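Local coordinates for protein putative TetR-family transcriptional regulator (Syntrophomonas wolfei subsp. wolfei, PDB 3LWJ) that probably binds DNA through an N-terminal helix-turn-helix domain, as a putative transcriptional regulator of the TetR family, at residues L18-D23 with I39-V44; E65-Q70 with E104-I109. All coordinates share one frame; numbering follows the deposited sequence.

Contact 1 (L18-D23 with I39-V44)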
loop_
_atom_site.group_PDB
_atom_site.type_symbol
_atom_site.label_atom_id
_atom_site.label_comp_id
_atom_site.label_asym_id
_atom_site.label_seq_id
_atom_site.Cartn_x
_atom_site.Cartn_y
_atom_site.Cartn_z
ATOM N N LEU A 18 26.444 0.845 -1.341
ATOM C CA LEU A 18 25.048 0.516 -1.013
ATOM C C LEU A 18 24.748 0.573 0.491
ATOM O O LEU A 18 23.726 1.120 0.887
ATOM C CB LEU A 18 24.659 -0.852 -1.594
ATOM C CG LEU A 18 24.743 -0.997 -3.121
ATOM C CD1 LEU A 18 24.410 -2.424 -3.548
ATOM C CD2 LEU A 18 23.851 0.021 -3.858
ATOM N N THR A 19 25.626 0.034 1.336
ATOM C CA THR A 19 25.383 0.064 2.791
ATOM C C THR A 19 25.386 1.503 3.298
ATOM O O THR A 19 24.455 1.917 4.019
ATOM C CB THR A 19 26.421 -0.764 3.599
ATOM O OG1 THR A 19 26.692 -1.990 2.916
ATOM C CG2 THR A 19 25.880 -1.081 4.998
ATOM N N CYS A 20 26.409 2.264 2.899
ATOM C CA CYS A 20 26.515 3.691 3.272
ATOM C C CYS A 20 25.319 4.530 2.799
ATOM O O CYS A 20 24.866 5.430 3.508
ATOM C CB CYS A 20 27.802 4.322 2.711
ATOM S SG CYS A 20 29.333 3.651 3.395
ATOM N N SER A 21 24.848 4.243 1.590
ATOM C CA SER A 21 23.712 4.950 1.005
ATOM C C SER A 21 22.447 4.667 1.822
ATOM O O SER A 21 21.686 5.577 2.170
ATOM C CB SER A 21 23.500 4.519 -0.466
ATOM O OG SER A 21 24.575 4.904 -1.294
ATOM N N LEU A 22 22.241 3.393 2.133
ATOM C CA LEU A 22 21.139 2.980 2.985
ATOM C C LEU A 22 21.221 3.743 4.307
ATOM O O LEU A 22 20.244 4.376 4.718
ATOM C CB LEU A 22 21.177 1.457 3.194
ATOM C CG LEU A 22 19.917 0.621 3.331
ATOM C CD1 LEU A 22 18.754 1.148 2.496
ATOM C CD2 LEU A 22 20.273 -0.845 2.946
ATOM N N ASP A 23 22.379 3.734 4.960
ATOM C CA ASP A 23 22.507 4.406 6.273
ATOM C C ASP A 23 22.167 5.890 6.208
ATOM O O ASP A 23 21.491 6.414 7.095
ATOM C CB ASP A 23 23.922 4.252 6.873
ATOM C CG ASP A 23 24.286 2.787 7.189
ATOM O OD1 ASP A 23 23.406 1.908 7.170
ATOM O OD2 ASP A 23 25.476 2.516 7.428
ATOM N N ILE A 39 29.407 9.616 -1.508
ATOM C CA ILE A 39 30.808 9.458 -1.944
ATOM C C ILE A 39 31.747 9.739 -0.756
ATOM O O ILE A 39 32.614 8.928 -0.476
ATOM C CB ILE A 39 31.209 10.282 -3.249
ATOM C CG1 ILE A 39 31.145 11.795 -3.037
ATOM C CG2 ILE A 39 30.348 9.901 -4.457
ATOM C CD1 ILE A 39 31.791 12.612 -4.148
ATOM N N ALA A 40 31.514 10.828 -0.014
ATOM C CA ALA A 40 32.310 11.159 1.184
ATOM C C ALA A 40 32.281 10.062 2.255
ATOM O O ALA A 40 33.315 9.674 2.766
ATOM C CB ALA A 40 31.874 12.503 1.780
ATOM N N LEU A 41 31.106 9.554 2.595
ATOM C CA LEU A 41 31.003 8.492 3.612
ATOM C C LEU A 41 31.492 7.116 3.103
ATOM O O LEU A 41 31.949 6.283 3.886
ATOM C CB LEU A 41 29.557 8.372 4.097
ATOM C CG LEU A 41 29.292 7.568 5.374
ATOM C CD1 LEU A 41 29.766 8.354 6.611
ATOM C CD2 LEU A 41 27.801 7.222 5.447
ATOM N N SER A 42 31.369 6.879 1.796
ATOM C CA SER A 42 31.851 5.638 1.179
ATOM C C SER A 42 33.385 5.621 1.017
ATOM O O SER A 42 34.002 4.558 1.100
ATOM C CB SER A 42 31.198 5.445 -0.182
ATOM O OG SER A 42 31.085 4.074 -0.492
ATOM N N GLU A 43 33.970 6.799 0.770
ATOM C CA GLU A 43 35.420 6.986 0.546
ATOM C C GLU A 43 36.005 6.305 -0.688
ATOM O O GLU A 43 37.216 6.212 -0.799
ATOM C CB GLU A 43 36.238 6.555 1.772
ATOM C CG GLU A 43 36.203 7.532 2.934
ATOM C CD GLU A 43 36.478 6.842 4.255
ATOM O OE1 GLU A 43 35.859 5.789 4.502
ATOM O OE2 GLU A 43 37.309 7.339 5.043
ATOM N N VAL A 44 35.170 5.841 -1.618
ATOM C CA VAL A 44 35.686 5.167 -2.823
ATOM C C VAL A 44 36.253 6.134 -3.890
ATOM O O VAL A 44 36.902 5.689 -4.842
ATOM C CB VAL A 44 34.627 4.233 -3.472
ATOM C CG1 VAL A 44 34.208 3.119 -2.487
ATOM C CG2 VAL A 44 33.418 5.037 -3.969
#
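Cys20 and Ser42 bring the two backbones together, their CA atoms 6.1 Å apart, a spacing short enough that a side chain on one helix can meet main-chain atoms of the other. Segment 18-23 is an inner piece of helix 10-28, whereas 39-44 holds the last turn of helix 35-42 and the residues that leave it. The exit is seen at Glu43, the first residue to abandon helical geometry, with a positive phi of 64°; its N still donates to Ile39 O at 2.8 Å, which closes the final turn.

Cys20 carries the contact from its side. Its CB points toward the other helix, and a rotation that puts SG beside the backbone N, anti to the carbonyl carbon (chi1 -65°), sets the sulfur against backbone, 3.7 Å from Leu41 O and 3.9 Å from Ser42 CA. Leu41 answers with one branch: CG is anti to the backbone N (chi1 -166°), and CD2 reaches across to lie alongside Cys20, 4.0 Å from Cys20 CB and 3.9 Å from Cys20 O. The two residues thus overlap, each placing a side-chain atom beside the other's carbonyl oxygen. Beyond Cys20, Leu41 also touches Leu24 of helix 10-28. Ser42 is buried but contributes mainly its backbone.

Segment 39-44 lies in the predicted helix-turn-helix, 34-53, and the exit at Glu43 leads into the turn before helix 46-52, which in TetR-family proteins is the recognition helix. The contact therefore packs the end of the first motif helix against helix 10-28. Between the two segments the fit is van der Waals, while Lys16, one turn before Cys20, adds a hydrogen bond from NZ to Ser42 O; the close CA spacing is consistent with a small side chain at the interface.

Contact 2 (E65-Q70 with E104-I109); sequences EDFAKQ and ETLSEI
Phe67 packs on Leu106 in a buried, apolar helix-to-helix contact near the centre of the chain, joining helix 56-79 to the short helix 104-113. The nearest CA atoms, those of Phe67 and Leu106, stand 8.6 Å apart, so side chains fill the space between the backbones.

Leu106 CD2 sits over one face of the Phe67 ring, 4.0 Å from its centroid and 28° off the normal, a CH-pi contact. It is displaced from the centre toward the CG-CD2 bond, with Phe67 CD2 nearest at 3.6 Å. In both residues CG is anti to the backbone N (chi1 -159° in Phe67, 180° in Leu106), which carries each side chain out toward the other helix, and the two extend past one another in opposite directions. The pair belongs to the all-helical TetR-type fold, in which helix 56-79 runs from the DNA-binding domain into the C-terminal helical body.

Ser107 meets the same ring differently: its OG lies at the edge, near the ring plane, 3.6 Å from Phe67 CZ. That hydroxyl faces two carbonyl acceptors, Phe100 O, its strongest partner, and Asn103 O, between which its single proton must be shared. Without the ring, as with an alanine at Phe67, Leu106 CD2 would probably lose the face it packs on, and Val99 of helix 85-102 its contact with the ring. Ser107 also touches Leu168 of helix 153-173.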
loop_
_atom_site.group_PDB
_atom_site.type_symbol
_atom_site.label_atom_id
_atom_site.label_comp_id
_atom_site.label_asym_id
_atom_site.label_seq_id
_atom_site.Cartn_x
_atom_site.Cartn_y
_atom_site.Cartn_z
ATOM N N GLU A 65 16.949 -4.251 -6.709
ATOM C CA GLU A 65 17.295 -5.432 -7.517
ATOM C C GLU A 65 17.829 -6.585 -6.665
ATOM O O GLU A 65 17.438 -7.732 -6.841
ATOM C CB GLU A 65 18.387 -5.099 -8.535
ATOM C CG GLU A 65 17.868 -4.441 -9.792
ATOM C CD GLU A 65 18.975 -3.804 -10.654
ATOM O OE1 GLU A 65 20.191 -4.008 -10.371
ATOM O OE2 GLU A 65 18.608 -3.087 -11.617
ATOM N N ASP A 66 18.761 -6.264 -5.781
ATOM C CA ASP A 66 19.322 -7.235 -4.855
ATOM C C ASP A 66 18.218 -7.792 -3.969
ATOM O O ASP A 66 18.190 -8.971 -3.691
ATOM C CB ASP A 66 20.367 -6.557 -3.992
ATOM C CG ASP A 66 21.672 -6.263 -4.768
ATOM O OD1 ASP A 66 21.714 -6.544 -5.981
ATOM O OD2 ASP A 66 22.644 -5.741 -4.178
ATOM N N PHE A 67 17.307 -6.919 -3.548
ATOM C CA PHE A 67 16.200 -7.277 -2.655
ATOM C C PHE A 67 15.249 -8.258 -3.343
ATOM O O PHE A 67 14.926 -9.309 -2.797
ATOM C CB PHE A 67 15.484 -5.984 -2.273
ATOM C CG PHE A 67 14.641 -6.017 -1.003
ATOM C CD1 PHE A 67 14.797 -6.980 0.002
ATOM C CD2 PHE A 67 13.717 -4.993 -0.804
ATOM C CE1 PHE A 67 14.027 -6.924 1.158
ATOM C CE2 PHE A 67 12.947 -4.929 0.350
ATOM C CZ PHE A 67 13.110 -5.900 1.342
ATOM N N ALA A 68 14.802 -7.906 -4.546
ATOM C CA ALA A 68 13.936 -8.795 -5.354
ATOM C C ALA A 68 14.621 -10.138 -5.563
ATOM O O ALA A 68 13.998 -11.181 -5.490
ATOM C CB ALA A 68 13.606 -8.150 -6.744
ATOM N N LYS A 69 15.909 -10.083 -5.846
ATOM C CA LYS A 69 16.673 -11.255 -6.129
ATOM C C LYS A 69 16.717 -12.194 -4.917
ATOM O O LYS A 69 16.622 -13.415 -5.062
ATOM C CB LYS A 69 18.090 -10.864 -6.556
ATOM C CG LYS A 69 18.882 -12.046 -7.039
ATOM C CD LYS A 69 20.300 -11.702 -7.435
ATOM C CE LYS A 69 20.978 -12.967 -7.954
ATOM N NZ LYS A 69 22.421 -12.764 -8.140
ATOM N N GLN A 70 16.880 -11.625 -3.734
ATOM C CA GLN A 70 16.912 -12.419 -2.497
ATOM C C GLN A 70 15.533 -13.052 -2.155
ATOM O O GLN A 70 15.456 -14.225 -1.757
ATOM C CB GLN A 70 17.423 -11.546 -1.355
ATOM C CG GLN A 70 17.692 -12.255 -0.024
ATOM C CD GLN A 70 17.968 -11.249 1.098
ATOM O OE1 GLN A 70 18.212 -10.060 0.832
ATOM N NE2 GLN A 70 17.901 -11.712 2.354
ATOM N N GLU A 104 15.723 -4.636 7.229
ATOM C CA GLU A 104 14.801 -3.748 7.907
ATOM C C GLU A 104 14.918 -2.302 7.460
ATOM O O GLU A 104 13.914 -1.619 7.256
ATOM C CB GLU A 104 14.980 -3.822 9.412
ATOM C CG GLU A 104 13.895 -3.043 10.163
ATOM C CD GLU A 104 13.790 -3.408 11.642
ATOM O OE1 GLU A 104 13.975 -4.587 12.002
ATOM O OE2 GLU A 104 13.501 -2.502 12.450
ATOM N N THR A 105 16.149 -1.823 7.311
ATOM C CA THR A 105 16.341 -0.432 6.986
ATOM C C THR A 105 15.856 -0.159 5.523
ATOM O O THR A 105 15.205 0.861 5.245
ATOM C CB THR A 105 17.788 -0.038 7.275
ATOM O OG1 THR A 105 18.640 -0.867 6.493
ATOM C CG2 THR A 105 18.137 -0.237 8.822
ATOM N N LEU A 106 16.116 -1.097 4.615
ATOM C CA LEU A 106 15.626 -1.005 3.237
ATOM C C LEU A 106 14.099 -1.113 3.158
ATOM O O LEU A 106 13.466 -0.382 2.376
ATOM C CB LEU A 106 16.298 -2.070 2.344
ATOM C CG LEU A 106 15.893 -2.108 0.864
ATOM C CD1 LEU A 106 15.981 -0.712 0.218
ATOM C CD2 LEU A 106 16.705 -3.120 0.102
ATOM N N SER A 107 13.522 -2.033 3.941
ATOM C CA SER A 107 12.068 -2.155 4.062
ATOM C C SER A 107 11.485 -0.823 4.519
ATOM O O SER A 107 10.461 -0.377 4.029
ATOM C CB SER A 107 11.685 -3.273 5.054
ATOM O OG SER A 107 11.954 -4.597 4.535
ATOM N N GLU A 108 12.143 -0.168 5.456
ATOM C CA GLU A 108 11.697 1.159 5.866
ATOM C C GLU A 108 11.720 2.169 4.707
ATOM O O GLU A 108 10.710 2.827 4.452
ATOM C CB GLU A 108 12.515 1.682 7.029
ATOM C CG GLU A 108 11.716 2.654 7.888
ATOM C CD GLU A 108 12.540 3.286 9.012
ATOM O OE1 GLU A 108 13.280 2.555 9.716
ATOM O OE2 GLU A 108 12.441 4.524 9.159
ATOM N N ILE A 109 12.857 2.291 4.004
ATOM C CA ILE A 109 12.945 3.219 2.880
ATOM C C ILE A 109 11.870 2.890 1.840
ATOM O O ILE A 109 11.142 3.771 1.435
ATOM C CB ILE A 109 14.322 3.197 2.191
ATOM C CG1 ILE A 109 15.427 3.715 3.117
ATOM C CG2 ILE A 109 14.308 4.023 0.863
ATOM C CD1 ILE A 109 15.211 5.116 3.633
#

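Contact 1 is partly buried, its centre about 22 Å from the centre of the chain, whereas contact 2 is fully buried, its centre about 6 Å from the same point. They hold different helix pairs, 10-28 with 35-42 and 56-79 with 104-113, and their centres are about 16 Å apart. Neither has a hydrogen bond between its segments, but the first sets sulfur and a leucine methyl against backbone and the second sets a methyl over an aromatic face, with a serine hydroxyl at its edge. Helix 10-28, which packs on the predicted motif, meets helices 56-79 and 104-113 by packing, Leu22 CD1 lying 3.9 Å from Leu106 CA, and by one salt bridge, Arg14 to Asp66.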